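Long-range contacts in Non-reducing end beta-L-arabinofuranosidase (Bacteroides thetaiotaomicron, PDB 5MQO), which probably hydrolyses glycosidic bonds in plant pectin, as a family GH127 enzyme of a gut bacterium: residues Gly277-Gln282 with Arg292-Ala297; Gly342-Gly347 with Gln361-Ser366. All coordinates share one frame; numbering follows the deposited sequence.

Contact 1 (Gly277-Gln282 with Arg292-Ala297); sequences GTDDNQ and RAMGHA
The backbone N-H of His296 is shared by two oxygens of one residue, Asp280. The main bond runs from His296 N to Asp280 O, 3.2 Å long, and uses a lone pair in the carbonyl plane. A second, weak bond goes from His296 N to Asp280 OD1. Asp280 can offer both because its CG lies anti to its own N (chi1 -161°), beside the carbonyl carbon. OD1 also accepts a hydrogen bond from His364 N, so the carboxylate is tied to a neighbouring strand as well. His296 CB approaches Asp280 O to 3.4 Å, while its imidazole turns away and meets His364 edge-to-face.

Asp280 and Asn281 form the corner of a type I beta turn from Asp279 to Gln282. Gly295 packs against this turn, its CA only 3.9 Å from Asp280 CA and making a CA-H...O contact to Asp279 O. Having no CB, Gly295 can come this close to both. Met294 covers the flank: its CG rests 3.6 Å from Asp279 CB, and its SD lies 3.9 Å from Asp279 OD1. The carboxylate of Asp279 itself is engaged by Arg284 and Ser349.

Gln282 bends at chi2 and slides past Met294, its CG 4.1 Å from Met294 CB, with Ala300 and Leu303 of helix 297-314 also against it. An alanine here would probably open a gap between Met294 CB and that helix, since CG and the amide would be gone.

His296 is the N-cap residue of helix 297-314, so a beta turn sits directly on the helix start. The turn and the Met294-His296 run that meets it belong to the loop joining helices 258-270 and 297-314, successive helices of a GH127 catalytic domain that is probably an (alpha/alpha)6 barrel, as in its clan.

Contact 2 (Gly342-Gly347 with Gln361-Ser366); sequences GALYDG and QKVHQS
Gly342 lays its CA against Ser366 O, at backbone angles where a CB would jam into the preceding carbonyl. Ala343 and Leu344 then both face Ser366, a classic beta bulge. Leu344 pairs with it fully: Leu344 N gives a 3.0 Å bond to Ser366 O, and Ser366 N returns one of 2.9 Å to Leu344 O. With Gln365 and Ser366 both facing Leu344, there is a G1 bulge too. Leu344 and Val363 lie on one face of the sheet, Leu344 CD1 meeting Val363 CG2 at 4.1 Å.

At Tyr345 the chain turns a corner; Tyr345 O accepts Gln365 N from well above its carbonyl plane, and also Arg444. Asp346 opposes His364 as a non-hydrogen-bonded pair, Asp346 OD1 touching His364 CB at 4.1 Å, while Arg444 forms a salt bridge to Asp346 OD2. Gly347 closes the run with Val363: Val363 N bonds Gly347 O at 2.8 Å, and Val363 CG2 lies 3.8 Å from Gly347 C.

These pairings lead into the two-stranded antiparallel sheet of strands 347-349 and 361-364, which follows helix 317-333; just past the second strand, Gln365 makes a backbone bond with Ala297 at the start of helix 297-314.

How the contacts relate
Contact 1 is complete in the sequence before contact 2 begins, with helices 297-314 and 317-333 running between them along the chain, yet their centres lie only about 9 Å apart. All four segments belong to the GH127 catalytic domain. Segment 361-366 is the seam: Gln361 OE1 accepts Asp279 N at 2.8 Å, Gln361 NE2 reaches Gly277 O, and Ser366 OG makes a weak bond to Gly295 O. Residues 361-366 therefore face residues 342-347 across the small sheet and both segments of contact 1 as well, joining two loops that are separate in sequence into one continuous patch beside the start of helix 297-314.

Contact 1 (Gly277-Gln282 with Arg292-Ala297)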
ATOM      1  N   GLY A 277      10.687 -26.050   8.121  1.00 72.27           N
ATOM      2  CA  GLY A 277      10.171 -24.810   7.588  1.00 67.88           C
ATOM      3  C   GLY A 277      11.347 -23.909   7.203  1.00 63.80           C
ATOM      4  O   GLY A 277      12.512 -24.256   7.398  1.00 58.79           O
ATOM      5  N   THR A 278      11.043 -22.746   6.644  1.00 59.67           N
ATOM      6  CA  THR A 278      12.063 -21.917   6.085  1.00 56.16           C
ATOM      7  C   THR A 278      11.835 -20.477   6.479  1.00 55.84           C
ATOM      8  O   THR A 278      10.706 -20.056   6.675  1.00 57.83           O
ATOM      9  CB  THR A 278      12.109 -22.076   4.547  1.00 55.97           C
ATOM     10  OG1 THR A 278      10.802 -21.995   3.994  1.00 51.94           O
ATOM     11  CG2 THR A 278      12.685 -23.429   4.158  1.00 57.06           C
ATOM     12  N   ASP A 279      12.923 -19.725   6.630  1.00 55.68           N
ATOM     13  CA  ASP A 279      12.834 -18.275   6.789  1.00 54.43           C
ATOM     14  C   ASP A 279      12.017 -17.688   5.624  1.00 51.25           C
ATOM     15  O   ASP A 279      11.174 -16.840   5.795  1.00 49.44           O
ATOM     16  CB  ASP A 279      14.243 -17.651   6.827  1.00 55.24           C
ATOM     17  CG  ASP A 279      15.053 -18.058   8.059  1.00 57.05           C
ATOM     18  OD1 ASP A 279      14.446 -18.625   9.017  1.00 57.20           O
ATOM     19  OD2 ASP A 279      16.305 -17.797   8.047  1.00 55.21           O
ATOM     20  N   ASP A 280      12.269 -18.200   4.438  1.00 51.82           N
ATOM     21  CA  ASP A 280      11.641 -17.744   3.219  1.00 51.21           C
ATOM     22  C   ASP A 280      10.130 -17.835   3.276  1.00 50.16           C
ATOM     23  O   ASP A 280       9.463 -16.933   2.794  1.00 50.58           O
ATOM     24  CB  ASP A 280      12.192 -18.536   2.033  1.00 51.05           C
ATOM     25  CG  ASP A 280      11.964 -17.853   0.727  1.00 51.98           C
ATOM     26  OD1 ASP A 280      12.123 -16.600   0.607  1.00 51.72           O
ATOM     27  OD2 ASP A 280      11.665 -18.590  -0.217  1.00 54.21           O
ATOM     28  N   ASN A 281       9.591 -18.886   3.905  1.00 51.52           N
ATOM     29  CA  ASN A 281       8.145 -18.952   4.216  1.00 51.65           C
ATOM     30  C   ASN A 281       7.785 -18.568   5.675  1.00 50.59           C
ATOM     31  O   ASN A 281       6.707 -18.950   6.170  1.00 50.55           O
ATOM     32  CB  ASN A 281       7.560 -20.320   3.842  1.00 53.13           C
ATOM     33  CG  ASN A 281       6.031 -20.344   3.929  1.00 57.80           C
ATOM     34  OD1 ASN A 281       5.331 -19.410   3.483  1.00 57.50           O
ATOM     35  ND2 ASN A 281       5.499 -21.412   4.547  1.00 61.08           N
ATOM     36  N   GLN A 282       8.640 -17.769   6.330  1.00 49.51           N
ATOM     37  CA  GLN A 282       8.461 -17.336   7.726  1.00 50.96           C
ATOM     38  C   GLN A 282       7.952 -18.479   8.643  1.00 53.04           C
ATOM     39  O   GLN A 282       7.062 -18.256   9.480  1.00 51.56           O
ATOM     40  CB  GLN A 282       7.492 -16.147   7.813  1.00 50.01           C
ATOM     41  CG  GLN A 282       7.798 -14.945   6.944  1.00 51.36           C
ATOM     42  CD  GLN A 282       7.664 -15.182   5.444  1.00 54.73           C
ATOM     43  OE1 GLN A 282       6.707 -15.806   4.979  1.00 57.75           O
ATOM     44  NE2 GLN A 282       8.644 -14.694   4.677  1.00 54.68           N
ATOM     45  N   ARG A 292      11.533 -10.275  14.162  1.00 57.37           N
ATOM     46  CA  ARG A 292      12.153  -9.599  13.042  1.00 58.64           C
ATOM     47  C   ARG A 292      11.454 -10.011  11.712  1.00 55.65           C
ATOM     48  O   ARG A 292      10.822 -11.081  11.619  1.00 55.79           O
ATOM     49  CB  ARG A 292      13.658  -9.917  13.068  1.00 64.76           C
ATOM     50  CG  ARG A 292      14.418  -9.257  14.229  1.00 74.36           C
ATOM     51  CD  ARG A 292      15.911  -9.600  14.239  1.00 86.18           C
ATOM     52  NE  ARG A 292      16.781  -8.666  15.001  1.00 97.20           N
ATOM     53  CZ  ARG A 292      18.132  -8.734  15.057  1.00105.03           C
ATOM     54  NH1 ARG A 292      18.803  -9.696  14.412  1.00106.59           N
ATOM     55  NH2 ARG A 292      18.832  -7.825  15.755  1.00105.24           N
ATOM     56  N   ALA A 293      11.541  -9.146  10.700  1.00 53.80           N
ATOM     57  CA  ALA A 293      11.055  -9.461   9.343  1.00 52.66           C
ATOM     58  C   ALA A 293      11.977 -10.463   8.707  1.00 53.03           C
ATOM     59  O   ALA A 293      13.172 -10.396   8.939  1.00 54.44           O
ATOM     60  CB  ALA A 293      10.998  -8.213   8.484  1.00 51.52           C
ATOM     61  N   MET A 294      11.458 -11.338   7.846  1.00 54.06           N
ATOM     62  CA  MET A 294      12.215 -12.512   7.464  1.00 55.33           C
ATOM     63  C   MET A 294      12.509 -12.826   6.003  1.00 58.04           C
ATOM     64  O   MET A 294      13.705 -12.837   5.590  1.00 62.69           O
ATOM     65  CB  MET A 294      11.537 -13.708   8.073  1.00 58.43           C
ATOM     66  CG  MET A 294      12.494 -14.844   8.336  1.00 58.66           C
ATOM     67  SD  MET A 294      11.934 -15.730   9.767  1.00 59.95           S
ATOM     68  CE  MET A 294      12.615 -14.805  11.158  1.00 59.36           C
ATOM     69  N   GLY A 295      11.493 -13.184   5.223  1.00 55.87           N
ATOM     70  CA  GLY A 295      11.833 -13.899   3.957  1.00 55.89           C
ATOM     71  C   GLY A 295      11.246 -13.279   2.722  1.00 53.77           C
ATOM     72  O   GLY A 295      11.435 -12.107   2.502  1.00 53.59           O
ATOM     73  N   HIS A 296      10.549 -14.078   1.921  1.00 52.11           N
ATOM     74  CA  HIS A 296       9.710 -13.576   0.833  1.00 52.62           C
ATOM     75  C   HIS A 296       8.756 -12.465   1.352  1.00 51.57           C
ATOM     76  O   HIS A 296       7.893 -12.743   2.181  1.00 50.79           O
ATOM     77  CB  HIS A 296       8.907 -14.739   0.253  1.00 53.89           C
ATOM     78  CG  HIS A 296       8.167 -14.408  -1.002  1.00 56.95           C
ATOM     79  ND1 HIS A 296       8.438 -15.019  -2.204  1.00 61.60           N
ATOM     80  CD2 HIS A 296       7.158 -13.550  -1.244  1.00 58.97           C
ATOM     81  CE1 HIS A 296       7.639 -14.539  -3.137  1.00 62.73           C
ATOM     82  NE2 HIS A 296       6.849 -13.644  -2.576  1.00 62.77           N
ATOM     83  N   ALA A 297       8.896 -11.233   0.848  1.00 49.07           N
ATOM     84  CA  ALA A 297       8.300 -10.088   1.521  1.00 47.69           C
ATOM     85  C   ALA A 297       6.764 -10.045   1.452  1.00 47.99           C
ATOM     86  O   ALA A 297       6.105  -9.592   2.367  1.00 46.54           O
ATOM     87  CB  ALA A 297       8.939  -8.794   1.049  1.00 45.86           C
TER

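Contact 2 (Gly342-Gly347 with Gln361-Ser366)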
ATOM      1  N   GLY A 342      11.625  -5.664   0.190  1.00 45.83           N
ATOM      2  CA  GLY A 342      12.260  -6.793  -0.439  1.00 45.84           C
ATOM      3  C   GLY A 342      13.396  -6.317  -1.321  1.00 45.16           C
ATOM      4  O   GLY A 342      13.187  -5.923  -2.452  1.00 43.85           O
ATOM      5  N   ALA A 343      14.588  -6.387  -0.750  1.00 47.37           N
ATOM      6  CA  ALA A 343      15.858  -6.013  -1.333  1.00 48.25           C
ATOM      7  C   ALA A 343      16.525  -7.052  -2.211  1.00 50.40           C
ATOM      8  O   ALA A 343      17.448  -6.700  -2.949  1.00 53.56           O
ATOM      9  CB  ALA A 343      16.810  -5.740  -0.194  1.00 49.30           C
ATOM     10  N   LEU A 344      16.148  -8.331  -2.078  1.00 52.10           N
ATOM     11  CA  LEU A 344      16.906  -9.440  -2.701  1.00 49.96           C
ATOM     12  C   LEU A 344      16.004 -10.174  -3.641  1.00 51.53           C
ATOM     13  O   LEU A 344      14.933 -10.613  -3.254  1.00 52.63           O
ATOM     14  CB  LEU A 344      17.457 -10.434  -1.675  1.00 47.04           C
ATOM     15  CG  LEU A 344      18.195  -9.894  -0.444  1.00 46.65           C
ATOM     16  CD1 LEU A 344      18.297 -10.966   0.623  1.00 46.03           C
ATOM     17  CD2 LEU A 344      19.575  -9.348  -0.755  1.00 45.73           C
ATOM     18  N   TYR A 345      16.453 -10.284  -4.883  1.00 54.48           N
ATOM     19  CA  TYR A 345      15.916 -11.253  -5.838  1.00 55.09           C
ATOM     20  C   TYR A 345      16.201 -12.660  -5.278  1.00 53.99           C
ATOM     21  O   TYR A 345      15.295 -13.482  -5.192  1.00 55.94           O
ATOM     22  CB  TYR A 345      16.576 -11.077  -7.233  1.00 56.26           C
ATOM     23  CG  TYR A 345      16.073  -9.880  -8.069  1.00 57.94           C
ATOM     24  CD1 TYR A 345      16.248  -8.553  -7.651  1.00 56.86           C
ATOM     25  CD2 TYR A 345      15.437 -10.087  -9.300  1.00 57.76           C
ATOM     26  CE1 TYR A 345      15.779  -7.490  -8.420  1.00 57.80           C
ATOM     27  CE2 TYR A 345      14.985  -9.029 -10.067  1.00 57.20           C
ATOM     28  CZ  TYR A 345      15.155  -7.737  -9.627  1.00 56.67           C
ATOM     29  OH  TYR A 345      14.697  -6.705 -10.396  1.00 55.21           O
ATOM     30  N   ASP A 346      17.454 -12.926  -4.906  1.00 51.40           N
ATOM     31  CA  ASP A 346      17.868 -14.211  -4.355  1.00 53.58           C
ATOM     32  C   ASP A 346      18.872 -13.962  -3.255  1.00 54.42           C
ATOM     33  O   ASP A 346      19.598 -13.000  -3.327  1.00 62.71           O
ATOM     34  CB  ASP A 346      18.578 -15.070  -5.406  1.00 54.28           C
ATOM     35  CG  ASP A 346      17.745 -15.324  -6.656  1.00 54.94           C
ATOM     36  OD1 ASP A 346      16.682 -16.003  -6.637  1.00 55.76           O
ATOM     37  OD2 ASP A 346      18.210 -14.872  -7.705  1.00 57.82           O
ATOM     38  N   GLY A 347      18.962 -14.830  -2.263  1.00 53.45           N
ATOM     39  CA  GLY A 347      20.002 -14.699  -1.249  1.00 53.07           C
ATOM     40  C   GLY A 347      19.953 -15.805  -0.208  1.00 55.45           C
ATOM     41  O   GLY A 347      19.324 -16.861  -0.420  1.00 56.59           O
ATOM     42  N   GLN A 361      19.737 -21.015   4.622  1.00 59.95           N
ATOM     43  CA  GLN A 361      18.767 -21.349   3.584  1.00 58.94           C
ATOM     44  C   GLN A 361      18.771 -20.313   2.480  1.00 58.38           C
ATOM     45  O   GLN A 361      19.168 -19.187   2.704  1.00 62.18           O
ATOM     46  CB  GLN A 361      17.381 -21.372   4.187  1.00 59.73           C
ATOM     47  CG  GLN A 361      17.134 -22.453   5.229  1.00 60.48           C
ATOM     48  CD  GLN A 361      15.805 -22.276   5.943  1.00 58.98           C
ATOM     49  OE1 GLN A 361      15.123 -21.241   5.807  1.00 60.57           O
ATOM     50  NE2 GLN A 361      15.443 -23.265   6.717  1.00 55.75           N
ATOM     51  N   LYS A 362      18.310 -20.690   1.291  1.00 58.22           N
ATOM     52  CA  LYS A 362      17.969 -19.711   0.244  1.00 56.29           C
ATOM     53  C   LYS A 362      16.672 -18.937   0.561  1.00 54.74           C
ATOM     54  O   LYS A 362      15.742 -19.481   1.147  1.00 49.58           O
ATOM     55  CB  LYS A 362      17.895 -20.364  -1.146  1.00 55.05           C
ATOM     56  CG  LYS A 362      19.277 -20.640  -1.739  1.00 57.16           C
ATOM     57  CD  LYS A 362      19.274 -21.777  -2.746  1.00 58.23           C
ATOM     58  CE  LYS A 362      18.368 -21.468  -3.921  1.00 60.42           C
ATOM     59  NZ  LYS A 362      17.950 -22.719  -4.596  1.00 60.49           N
ATOM     60  N   VAL A 363      16.657 -17.652   0.183  1.00 55.78           N
ATOM     61  CA  VAL A 363      15.439 -16.818   0.179  1.00 54.56           C
ATOM     62  C   VAL A 363      15.253 -16.263  -1.229  1.00 56.33           C
ATOM     63  O   VAL A 363      16.146 -16.354  -2.063  1.00 59.03           O
ATOM     64  CB  VAL A 363      15.499 -15.679   1.232  1.00 52.50           C
ATOM     65  CG1 VAL A 363      15.783 -16.249   2.608  1.00 51.74           C
ATOM     66  CG2 VAL A 363      16.556 -14.624   0.901  1.00 52.43           C
ATOM     67  N   HIS A 364      14.095 -15.692  -1.509  1.00 60.22           N
ATOM     68  CA  HIS A 364      13.867 -15.033  -2.807  1.00 63.82           C
ATOM     69  C   HIS A 364      12.765 -13.980  -2.685  1.00 59.20           C
ATOM     70  O   HIS A 364      11.842 -14.157  -1.918  1.00 59.97           O
ATOM     71  CB  HIS A 364      13.559 -16.058  -3.922  1.00 69.10           C
ATOM     72  CG  HIS A 364      12.181 -16.663  -3.842  1.00 76.69           C
ATOM     73  ND1 HIS A 364      11.655 -17.184  -2.675  1.00 76.92           N
ATOM     74  CD2 HIS A 364      11.225 -16.838  -4.791  1.00 79.93           C
ATOM     75  CE1 HIS A 364      10.444 -17.650  -2.907  1.00 76.58           C
ATOM     76  NE2 HIS A 364      10.154 -17.447  -4.181  1.00 79.45           N
ATOM     77  N   GLN A 365      12.890 -12.887  -3.428  1.00 56.67           N
ATOM     78  CA  GLN A 365      11.898 -11.810  -3.442  1.00 56.16           C
ATOM     79  C   GLN A 365      11.674 -11.424  -1.994  1.00 52.42           C
ATOM     80  O   GLN A 365      10.546 -11.400  -1.471  1.00 49.68           O
ATOM     81  CB  GLN A 365      10.627 -12.272  -4.157  1.00 61.35           C
ATOM     82  CG  GLN A 365      10.913 -13.192  -5.346  1.00 65.34           C
ATOM     83  CD  GLN A 365       9.824 -13.218  -6.397  1.00 66.95           C
ATOM     84  OE1 GLN A 365       8.664 -12.947  -6.121  1.00 67.95           O
ATOM     85  NE2 GLN A 365      10.208 -13.531  -7.622  1.00 71.26           N
ATOM     86  N   SER A 366      12.808 -11.118  -1.370  1.00 49.97           N
ATOM     87  CA  SER A 366      12.968 -11.233   0.062  1.00 47.83           C
ATOM     88  C   SER A 366      13.631 -10.053   0.773  1.00 47.51           C
ATOM     89  O   SER A 366      14.450  -9.307   0.201  1.00 46.26           O
ATOM     90  CB  SER A 366      13.781 -12.496   0.367  1.00 47.05           C
ATOM     91  OG  SER A 366      14.114 -12.587   1.735  1.00 46.19           O
TER